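PDB 4D63: fiber KNOB domain from Avirulent turkey hemorrhagic enteritis virus, which forms the trimeric head of the siadenovirus fibre, binds sialic acid and probably serves in attachment to host cells. Local coordinates for residues Q56-T59 against K63-R66; M160-N165 against I174-V179. One frame throughout, in Å; residues are numbered along the deposited sequence.

Contact 1 of 2, residues Q56-T59 against K63-R66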
loop_
_atom_site.group_PDB
_atom_site.type_symbol
_atom_site.label_atom_id
_atom_site.label_comp_id
_atom_site.label_asym_id
_atom_site.label_seq_id
_atom_site.Cartn_x
_atom_site.Cartn_y
_atom_site.Cartn_z
ATOM N N GLN A 56 12.391 9.910 16.512
ATOM C CA GLN A 56 11.022 10.350 16.603
ATOM C C GLN A 56 10.808 11.702 15.932
ATOM O O GLN A 56 11.771 12.448 15.638
ATOM C CB GLN A 56 10.495 10.328 18.063
ATOM C CG GLN A 56 11.082 11.365 19.015
ATOM C CD GLN A 56 12.505 11.057 19.373
ATOM O OE1 GLN A 56 12.818 9.944 19.797
ATOM N NE2 GLN A 56 13.387 12.037 19.192
ATOM N N PHE A 57 9.534 11.962 15.646
ATOM C CA PHE A 57 9.058 13.258 15.290
ATOM C C PHE A 57 8.234 13.711 16.464
ATOM O O PHE A 57 7.779 12.905 17.287
ATOM C CB PHE A 57 8.151 13.213 14.065
ATOM C CG PHE A 57 8.819 12.759 12.798
ATOM C CD1 PHE A 57 9.628 13.609 12.092
ATOM C CD2 PHE A 57 8.578 11.495 12.286
ATOM C CE1 PHE A 57 10.220 13.216 10.914
ATOM C CE2 PHE A 57 9.174 11.087 11.112
ATOM C CZ PHE A 57 9.995 11.951 10.418
ATOM N N VAL A 58 8.017 15.014 16.519
ATOM C CA VAL A 58 7.167 15.607 17.525
ATOM C C VAL A 58 6.202 16.548 16.823
ATOM O O VAL A 58 6.579 17.235 15.869
ATOM C CB VAL A 58 8.006 16.363 18.584
ATOM C CG1 VAL A 58 7.101 16.973 19.646
ATOM C CG2 VAL A 58 9.003 15.395 19.233
ATOM N N THR A 59 4.948 16.547 17.277
ATOM C CA THR A 59 3.911 17.387 16.687
ATOM C C THR A 59 3.827 18.730 17.392
ATOM O O THR A 59 4.451 18.927 18.426
ATOM C CB THR A 59 2.522 16.727 16.797
ATOM O OG1 THR A 59 2.102 16.739 18.162
ATOM C CG2 THR A 59 2.542 15.257 16.278
ATOM N N LYS A 63 3.025 15.859 20.838
ATOM C CA LYS A 63 2.902 14.408 20.706
ATOM C C LYS A 63 4.191 13.898 20.068
ATOM O O LYS A 63 4.701 14.478 19.131
ATOM C CB LYS A 63 1.673 13.970 19.889
ATOM C CG LYS A 63 1.400 12.477 20.066
ATOM C CD LYS A 63 0.209 11.908 19.279
ATOM C CE LYS A 63 -0.358 10.670 19.989
ATOM N NZ LYS A 63 -0.355 9.414 19.179
ATOM N N VAL A 64 4.702 12.801 20.590
ATOM C CA VAL A 64 5.911 12.166 20.091
ATOM C C VAL A 64 5.475 10.982 19.219
ATOM O O VAL A 64 4.719 10.114 19.685
ATOM C CB VAL A 64 6.758 11.649 21.280
ATOM C CG1 VAL A 64 7.975 10.863 20.819
ATOM C CG2 VAL A 64 7.166 12.817 22.180
ATOM N N LEU A 65 5.967 10.959 17.974
ATOM C CA LEU A 65 5.761 9.830 17.069
ATOM C C LEU A 65 7.073 9.124 16.897
ATOM O O LEU A 65 7.980 9.614 16.208
ATOM C CB LEU A 65 5.238 10.275 15.696
ATOM C CG LEU A 65 4.061 11.235 15.695
ATOM C CD1 LEU A 65 3.716 11.583 14.260
ATOM C CD2 LEU A 65 2.843 10.678 16.431
ATOM N N ARG A 66 7.163 7.947 17.490
ATOM C CA ARG A 66 8.384 7.208 17.466
ATOM C C ARG A 66 8.465 6.295 16.241
ATOM O O ARG A 66 7.457 5.758 15.767
ATOM C CB ARG A 66 8.524 6.422 18.778
ATOM C CG ARG A 66 8.781 7.352 19.962
ATOM C CD ARG A 66 8.517 6.690 21.296
ATOM N NE ARG A 66 9.065 5.328 21.375
ATOM C CZ ARG A 66 8.362 4.183 21.323
ATOM N NH1 ARG A 66 7.033 4.171 21.177
ATOM N NH2 ARG A 66 9.007 3.016 21.421
#

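Contact 2 of 2, residues M160-N165 against I174-V179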
loop_
_atom_site.group_PDB
_atom_site.type_symbol
_atom_site.label_atom_id
_atom_site.label_comp_id
_atom_site.label_asym_id
_atom_site.label_seq_id
_atom_site.Cartn_x
_atom_site.Cartn_y
_atom_site.Cartn_z
ATOM N N MET A 160 3.841 15.476 7.624
ATOM C CA MET A 160 3.055 14.295 7.253
ATOM C C MET A 160 1.782 14.755 6.566
ATOM O O MET A 160 1.046 15.565 7.095
ATOM C CB MET A 160 2.690 13.459 8.491
ATOM C CG MET A 160 1.991 12.156 8.150
ATOM S SD MET A 160 1.639 11.214 9.629
ATOM C CE MET A 160 3.301 10.679 10.001
ATOM N N ILE A 161 1.554 14.242 5.368
ATOM C CA ILE A 161 0.390 14.589 4.567
ATOM C C ILE A 161 -0.584 13.421 4.675
ATOM O O ILE A 161 -0.253 12.280 4.334
ATOM C CB ILE A 161 0.751 14.807 3.085
ATOM C CG1 ILE A 161 1.969 15.746 2.938
ATOM C CG2 ILE A 161 -0.472 15.330 2.329
ATOM C CD1 ILE A 161 1.711 17.167 3.402
ATOM N N ILE A 162 -1.779 13.698 5.158
ATOM C CA ILE A 162 -2.801 12.670 5.298
ATOM C C ILE A 162 -4.028 13.057 4.480
ATOM O O ILE A 162 -4.688 14.037 4.790
ATOM C CB ILE A 162 -3.251 12.514 6.769
ATOM C CG1 ILE A 162 -2.065 12.167 7.674
ATOM C CG2 ILE A 162 -4.372 11.481 6.892
ATOM C CD1 ILE A 162 -2.393 12.289 9.135
ATOM N N GLN A 163 -4.369 12.255 3.486
ATOM C CA GLN A 163 -5.522 12.519 2.677
ATOM C C GLN A 163 -6.527 11.451 2.878
ATOM O O GLN A 163 -6.201 10.234 2.924
ATOM C CB GLN A 163 -5.121 12.605 1.241
ATOM C CG GLN A 163 -4.095 13.690 1.052
ATOM C CD GLN A 163 -3.609 13.815 -0.355
ATOM O OE1 GLN A 163 -2.860 12.969 -0.853
ATOM N NE2 GLN A 163 -3.999 14.897 -1.006
ATOM N N CYS A 164 -7.764 11.899 3.049
ATOM C CA CYS A 164 -8.892 10.975 3.133
ATOM C C CYS A 164 -10.126 11.467 2.355
ATOM O O CYS A 164 -10.008 12.340 1.518
ATOM C CB CYS A 164 -9.209 10.723 4.581
ATOM S SG CYS A 164 -9.612 12.203 5.478
ATOM N N ASN A 165 -11.290 10.869 2.616
ATOM C CA ASN A 165 -12.496 11.153 1.887
ATOM C C ASN A 165 -13.336 12.224 2.601
ATOM O O ASN A 165 -13.139 12.495 3.802
ATOM C CB ASN A 165 -13.357 9.885 1.766
ATOM C CG ASN A 165 -12.588 8.664 1.282
ATOM O OD1 ASN A 165 -12.802 7.544 1.787
ATOM N ND2 ASN A 165 -11.724 8.853 0.293
ATOM N N ILE A 174 -8.071 12.077 13.838
ATOM C CA ILE A 174 -7.810 11.025 12.893
ATOM C C ILE A 174 -6.965 10.001 13.634
ATOM O O ILE A 174 -5.921 10.358 14.211
ATOM C CB ILE A 174 -7.047 11.587 11.666
ATOM C CG1 ILE A 174 -7.941 12.602 10.938
ATOM C CG2 ILE A 174 -6.648 10.497 10.708
ATOM C CD1 ILE A 174 -7.279 13.337 9.798
ATOM N N LYS A 175 -7.410 8.749 13.614
ATOM C CA LYS A 175 -6.611 7.620 14.100
ATOM C C LYS A 175 -6.056 6.783 12.941
ATOM O O LYS A 175 -6.811 6.310 12.078
ATOM C CB LYS A 175 -7.468 6.704 14.946
ATOM C CG LYS A 175 -8.084 7.335 16.183
ATOM C CD LYS A 175 -8.765 6.260 17.026
ATOM C CE LYS A 175 -9.459 6.866 18.238
ATOM N NZ LYS A 175 -9.035 6.206 19.496
ATOM N N ILE A 176 -4.741 6.637 12.889
ATOM C CA ILE A 176 -4.112 5.737 11.939
ATOM C C ILE A 176 -3.986 4.403 12.634
ATOM O O ILE A 176 -3.247 4.280 13.598
ATOM C CB ILE A 176 -2.734 6.247 11.492
ATOM C CG1 ILE A 176 -2.879 7.615 10.829
ATOM C CG2 ILE A 176 -2.064 5.247 10.537
ATOM C CD1 ILE A 176 -1.561 8.279 10.579
ATOM N N LYS A 177 -4.711 3.407 12.122
ATOM C CA LYS A 177 -4.821 2.077 12.739
ATOM C C LYS A 177 -3.893 1.031 12.126
ATOM O O LYS A 177 -3.869 -0.109 12.575
ATOM C CB LYS A 177 -6.245 1.569 12.549
ATOM C CG LYS A 177 -7.273 2.532 13.054
ATOM C CD LYS A 177 -7.326 2.511 14.557
ATOM C CE LYS A 177 -8.762 2.587 15.048
ATOM N NZ LYS A 177 -9.624 1.539 14.430
ATOM N N SER A 178 -3.208 1.441 11.062
ATOM C CA SER A 178 -2.259 0.649 10.301
ATOM C C SER A 178 -0.842 0.829 10.828
ATOM O O SER A 178 -0.494 1.912 11.264
ATOM C CB SER A 178 -2.205 1.208 8.861
ATOM O OG SER A 178 -3.065 0.512 8.015
ATOM N N VAL A 179 -0.010 -0.203 10.678
ATOM C CA VAL A 179 1.427 -0.084 10.895
ATOM C C VAL A 179 2.086 0.457 9.616
ATOM O O VAL A 179 2.076 -0.204 8.553
ATOM C CB VAL A 179 2.071 -1.442 11.269
ATOM C CG1 VAL A 179 3.564 -1.254 11.543
ATOM C CG2 VAL A 179 1.383 -2.027 12.480
#

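Contact 1 of 2, residues Q56-T59 against K63-R66
The beta hairpin formed by strands 53-59 and 64-71 is pinned near its turn by residues 56-59 and 63-66, a compact example of how an antiparallel pair is closed. Phe57 and Leu65 make the hydrogen-bonded pair: Phe57 N donates to Leu65 O at 2.9 Å, and Leu65 N returns the bond to Phe57 O at 2.7 Å. Two residues closer to the turn, Thr59 N donates to Lys63 O (2.8 Å). Thr59 then adds its side chain. With chi1 at 71°, OG1 sits between the backbone N and the carbonyl carbon, where it accepts a more bent bond from Lys63 N (3.0 Å, 134° at the hydrogen). The same oxygen also bonds Thr61 N, as in an ST turn, and Asp104 OD1, so several bonds fix the rotation of this buried hydroxyl.

Gln56, Val58, Val64 and Arg66 share the more exposed face. There Gln56 CG meets Val64 CG1 at 3.6 Å, the two side chains crossing at a slant, while Arg66 carries its guanidinium away to a salt bridge with Asp82. Phe57 and Leu65 occupy the buried face; both rest on Leu118 of strand 113-120, which borders strand 53-59, and Leu65 also touches Ile98 of strand 98-101.

Contact 2 of 2, residues M160-N165 against I174-V179
Met160 meets Ile176 across the space between strands 157-163 and 171-176, an instance of strands that pack through side chains with no hydrogen bond between them. The Met160 chain is fully extended as far as its sulfur (chi1 -174°, chi2 178°), which carries SD across the interior to 4.4 Å from Ile176 CD1. Its backbone meanwhile pairs with Val116, and its side chain lies against Val149 and Leu151 of strand 142-154.

Ile161 turns to the other side of its strand, where it touches Thr152 and Thr113 and packs on Tyr93 of the third subunit. Ile162 returns to the interior and makes the closest contact: its CD1 and the CD1 of Ile176 lie 4.3 Å apart, methyl against methyl. Each isoleucine has an extended outer arm, and the two arms bridge the gap from opposite walls. Ile174 flanks them more loosely, with its CD1 4.5 Å from Ile162 CG2. Although the CA atoms of Ile162 and Ile174 are the nearest across the segments, they stand 9.2 Å apart, a spacing filled by side chains.

Gln163 again faces outward, toward Tyr93 of the third subunit, and Cys164 follows on the inner side, resting on Leu133 and Tyr114. Leu133 also supports Ile174 and Ile176, so strand 129-137 contributes to the same apolar layer. Such sparse, buried, wholly apolar meeting of strands whose backbones stay far apart is characteristic of the core of a beta sandwich, the type of fold expected for an adenovirus fibre head.

Contact 1 closes before contact 2 opens along the chain, and both lie within the head domain. Their centres are 15 Å apart, with nearest atoms about 4 Å apart but not touching. Strand 113-120 links them laterally, running between strand 53-59 of contact 1 and strand 157-163 of contact 2 through a continuous run of antiparallel pairings. The two illustrate complementary ways of building an all-beta domain: 56-59 with 63-66 joins adjacent strands by backbone bonds, whereas 160-165 with 174-179 joins strands separated in the sheet order by packing through the core. Neither includes residues of the sialic acid pocket; both belong to the structural framework of the head.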